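Local coordinates for protein DNA-binding response regulator (Paenisporosarcina sp. TG-14, PDB 6JQS) that probably binds DNA through a LuxR-type helix-turn-helix domain and, as a GerE transcription factor of a spore-forming bacterium, is likely to regulate sporulation genes, at residues F20-L23 against V24-Y27; G58-Q61 against A62-L66. All coordinates share one frame; numbering follows the deposited sequence.

Contact 1 (F20-L23 against V24-Y27); sequences FQLL and VRDY
Leu22 and Tyr27 meet where helix 14-24 stops, and a Schellman motif holds them together. Tyr27 N reaches back to Leu22 O over 3.2 Å, and inside that bond Asp26 N binds Leu23 O at 2.9 Å, coming from above the carbonyl plane. Asp26 is the C-prime residue, and its positive phi (69°) turns the chain out of the helix. Just before this, Val24 N still makes a regular helical bond to Phe20 O, whereas Arg25 N has weak bonds to Gln21 O and Leu22 O.

The buried, apolar side is that of Leu22. Leu22 CB lies 4.0 Å from Tyr27 CG, and Leu22 CD2 sits over one face of the phenol ring, offset toward its rim. Ile32 of helix 29-36 touches both side chains. Gln21 and Arg25 approach more closely, yet theirs is the solvent side, with Arg25 exposed. Gln21 CG, swung anti to its own backbone N (chi1 -167°), covers one face of the Arg25 guanidinium, 3.3 Å from NH2, and the amide and guanidinium planes lie 15° apart. Gln21 NE2 binds Ser73 O and Arg25 NH2 binds Asp75 O, which ties the C-terminal tail to this helix end. Chemically, the turn gives the last helical carbonyls backbone N-H partners, while the polar side chains clasp the tail.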
# COMPACT_ATOMS: atom_id res chain seq x y z
N PHE A 20 0.52 0.86 2.24
CA PHE A 20 1.83 0.55 1.61
C PHE A 20 2.97 0.90 2.59
O PHE A 20 3.98 0.18 2.54
CB PHE A 20 1.98 1.22 0.26
CG PHE A 20 1.28 0.48 -0.85
CD1 PHE A 20 1.92 -0.54 -1.50
CD2 PHE A 20 -0.06 0.68 -1.12
CE1 PHE A 20 1.27 -1.34 -2.43
CE2 PHE A 20 -0.71 -0.10 -2.08
CZ PHE A 20 -0.04 -1.11 -2.72
N GLN A 21 2.87 1.98 3.38
CA GLN A 21 3.92 2.26 4.41
C GLN A 21 4.02 1.10 5.40
O GLN A 21 5.11 0.76 5.83
CB GLN A 21 3.66 3.59 5.13
CG GLN A 21 4.87 4.05 5.95
CD GLN A 21 6.11 4.26 5.09
OE1 GLN A 21 6.24 5.24 4.37
NE2 GLN A 21 6.96 3.27 5.04
N LEU A 22 2.91 0.43 5.74
CA LEU A 22 2.96 -0.76 6.62
C LEU A 22 3.49 -1.99 5.90
O LEU A 22 4.14 -2.79 6.60
CB LEU A 22 1.58 -1.02 7.27
CG LEU A 22 1.04 0.14 8.12
CD1 LEU A 22 -0.24 -0.26 8.84
CD2 LEU A 22 2.05 0.62 9.15
N LEU A 23 3.19 -2.23 4.61
CA LEU A 23 3.85 -3.31 3.87
C LEU A 23 5.37 -3.07 3.89
O LEU A 23 6.12 -3.97 4.11
CB LEU A 23 3.32 -3.35 2.44
CG LEU A 23 1.89 -3.85 2.29
CD1 LEU A 23 1.40 -3.60 0.87
CD2 LEU A 23 1.81 -5.32 2.65
N VAL A 24 5.82 -1.85 3.66
CA VAL A 24 7.30 -1.64 3.76
C VAL A 24 7.81 -2.21 5.09
O VAL A 24 8.94 -2.81 5.12
CB VAL A 24 7.59 -0.14 3.60
CG1 VAL A 24 8.98 0.19 4.05
CG2 VAL A 24 7.35 0.27 2.17
N ARG A 25 7.04 -2.06 6.18
CA ARG A 25 7.44 -2.48 7.54
C ARG A 25 7.12 -3.95 7.80
O ARG A 25 7.17 -4.36 8.95
CB ARG A 25 6.77 -1.59 8.58
CG ARG A 25 7.24 -0.16 8.51
CD ARG A 25 6.68 0.72 9.58
NE ARG A 25 6.98 2.07 9.13
CZ ARG A 25 6.18 3.12 9.24
NH1 ARG A 25 5.00 3.01 9.82
NH2 ARG A 25 6.57 4.28 8.75
N ASP A 26 6.85 -4.73 6.77
CA ASP A 26 6.72 -6.21 6.82
C ASP A 26 5.45 -6.61 7.60
O ASP A 26 5.42 -7.75 8.07
CB ASP A 26 8.00 -6.90 7.32
CG ASP A 26 8.11 -8.39 6.96
OD1 ASP A 26 7.51 -8.84 5.92
OD2 ASP A 26 8.78 -9.11 7.73
N TYR A 27 4.42 -5.75 7.65
CA TYR A 27 3.07 -6.11 8.19
C TYR A 27 2.37 -7.01 7.18
O TYR A 27 2.48 -6.79 5.97
CB TYR A 27 2.20 -4.88 8.43
CG TYR A 27 2.51 -4.12 9.68
CD1 TYR A 27 3.72 -3.47 9.84
CD2 TYR A 27 1.57 -3.99 10.69
CE1 TYR A 27 4.01 -2.75 10.98
CE2 TYR A 27 1.84 -3.25 11.84
CZ TYR A 27 3.07 -2.65 11.99
OH TYR A 27 3.38 -1.93 13.10

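Contact 2 (G58-Q61 against A62-L66); sequences GRSQ and AILEL
Helix 59-68, the last helix of the LuxR-type helix-turn-helix domain, begins here, with Gly58 at the N-cap position and the first turns wound behind it. Ala62 N bonds to Gly58 O at 2.9 Å, and the same i to i+4 pattern carries on through Ile63 N to Arg59 O, Leu64 N to Ser60 O and Glu65 N to Gln61 O. Of the four, the bond from Ile63 N to Arg59 O is the straightest, 175° at the hydrogen.

Side chains of the later turn lean back on carbonyl oxygens of the earlier one. The methyl of Ala62 lies 3.4 Å from Arg59 O and 3.6 Å from Gly58 O; it also touches Ile51 and Leu54, so it lies where this helix meets helix 40-54. Ile63 uses the same carbonyl from its longer branch: CG1 is 3.4 Å from Arg59 O, and CD1 follows at 3.6 Å from that oxygen. Leu64 does likewise one residue on, with its CG 3.4 Å from Ser60 O.

The outer side is more polar. Glu65 runs past the carbonyl of Gln61, with CB and CG each 3.4 Å from Gln61 O, before its chain bends at chi2 (-64°) and OE2 forms a salt bridge with Arg68. Gln61 is bent at chi2 as well (-56°), and the bend brings its amide nitrogen to the end of the leucine side chain, with Gln61 NE2 3.5 Å from Leu64 CD1.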
# COMPACT_ATOMS: atom_id res chain seq x y z
N GLY A 58 2.93 -6.37 -9.45
CA GLY A 58 2.61 -6.87 -8.09
C GLY A 58 3.05 -5.94 -6.97
O GLY A 58 3.49 -4.78 -7.28
N ARG A 59 2.99 -6.42 -5.71
CA ARG A 59 3.14 -5.57 -4.50
C ARG A 59 4.55 -5.04 -4.41
O ARG A 59 4.68 -3.88 -4.04
CB ARG A 59 2.97 -6.31 -3.18
CG ARG A 59 1.57 -6.83 -2.97
CD ARG A 59 1.40 -7.29 -1.55
NE ARG A 59 0.04 -7.78 -1.52
CZ ARG A 59 -0.47 -8.49 -0.54
NH1 ARG A 59 0.28 -8.78 0.51
NH2 ARG A 59 -1.73 -8.88 -0.61
N SER A 60 5.55 -5.88 -4.69
CA SER A 60 6.98 -5.47 -4.59
C SER A 60 7.24 -4.28 -5.52
O SER A 60 7.71 -3.23 -5.04
CB SER A 60 7.95 -6.63 -4.87
OG SER A 60 9.29 -6.15 -4.68
N GLN A 61 6.83 -4.40 -6.79
CA GLN A 61 7.02 -3.32 -7.80
C GLN A 61 6.14 -2.12 -7.43
O GLN A 61 6.57 -0.99 -7.72
CB GLN A 61 6.79 -3.85 -9.23
CG GLN A 61 7.97 -4.62 -9.87
CD GLN A 61 9.25 -3.80 -9.88
OE1 GLN A 61 9.28 -2.66 -10.33
NE2 GLN A 61 10.32 -4.34 -9.31
N ALA A 62 4.95 -2.30 -6.82
CA ALA A 62 4.11 -1.17 -6.30
C ALA A 62 4.91 -0.37 -5.25
O ALA A 62 5.01 0.83 -5.42
CB ALA A 62 2.79 -1.63 -5.72
N ILE A 63 5.44 -1.03 -4.22
CA ILE A 63 6.32 -0.41 -3.18
C ILE A 63 7.44 0.39 -3.87
O ILE A 63 7.61 1.54 -3.50
CB ILE A 63 6.85 -1.47 -2.18
CG1 ILE A 63 5.69 -2.08 -1.40
CG2 ILE A 63 7.90 -0.91 -1.24
CD1 ILE A 63 5.93 -3.41 -0.71
N LEU A 64 8.20 -0.23 -4.77
CA LEU A 64 9.39 0.40 -5.39
C LEU A 64 8.91 1.60 -6.20
O LEU A 64 9.61 2.65 -6.16
CB LEU A 64 10.19 -0.60 -6.22
CG LEU A 64 10.78 -1.78 -5.43
CD1 LEU A 64 11.35 -2.82 -6.36
CD2 LEU A 64 11.85 -1.32 -4.43
N GLU A 65 7.77 1.50 -6.90
CA GLU A 65 7.22 2.65 -7.68
C GLU A 65 6.90 3.84 -6.77
O GLU A 65 7.33 5.00 -7.11
CB GLU A 65 6.00 2.26 -8.52
CG GLU A 65 6.41 1.66 -9.84
CD GLU A 65 7.15 2.60 -10.78
OE1 GLU A 65 6.54 3.61 -11.25
OE2 GLU A 65 8.33 2.34 -11.04
N LEU A 66 6.29 3.56 -5.62
CA LEU A 66 5.85 4.58 -4.64
C LEU A 66 7.08 5.13 -3.88
O LEU A 66 7.08 6.33 -3.58
CB LEU A 66 4.80 4.00 -3.70
CG LEU A 66 3.48 3.55 -4.34
CD1 LEU A 66 2.64 2.82 -3.33
CD2 LEU A 66 2.74 4.75 -4.91

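Contact 1 comes first along the chain, at the end of helix 14-24, and contact 2 follows at the start of helix 59-68; helices 29-36 and 40-54 lie between them in sequence. Their centres are only about 11 Å apart, and the two helices pack directly on each other. Phe20 CE1 touches Ala62 CB at 3.6 Å, Phe20 CG meets Leu66 CD1 at 3.7 Å, and Val24 CG2 rests against Ile63 CG2 at 3.6 Å. Through this apolar seam the chain closes on itself, its first and last helices in contact, as one small four-helix domain of the LuxR family.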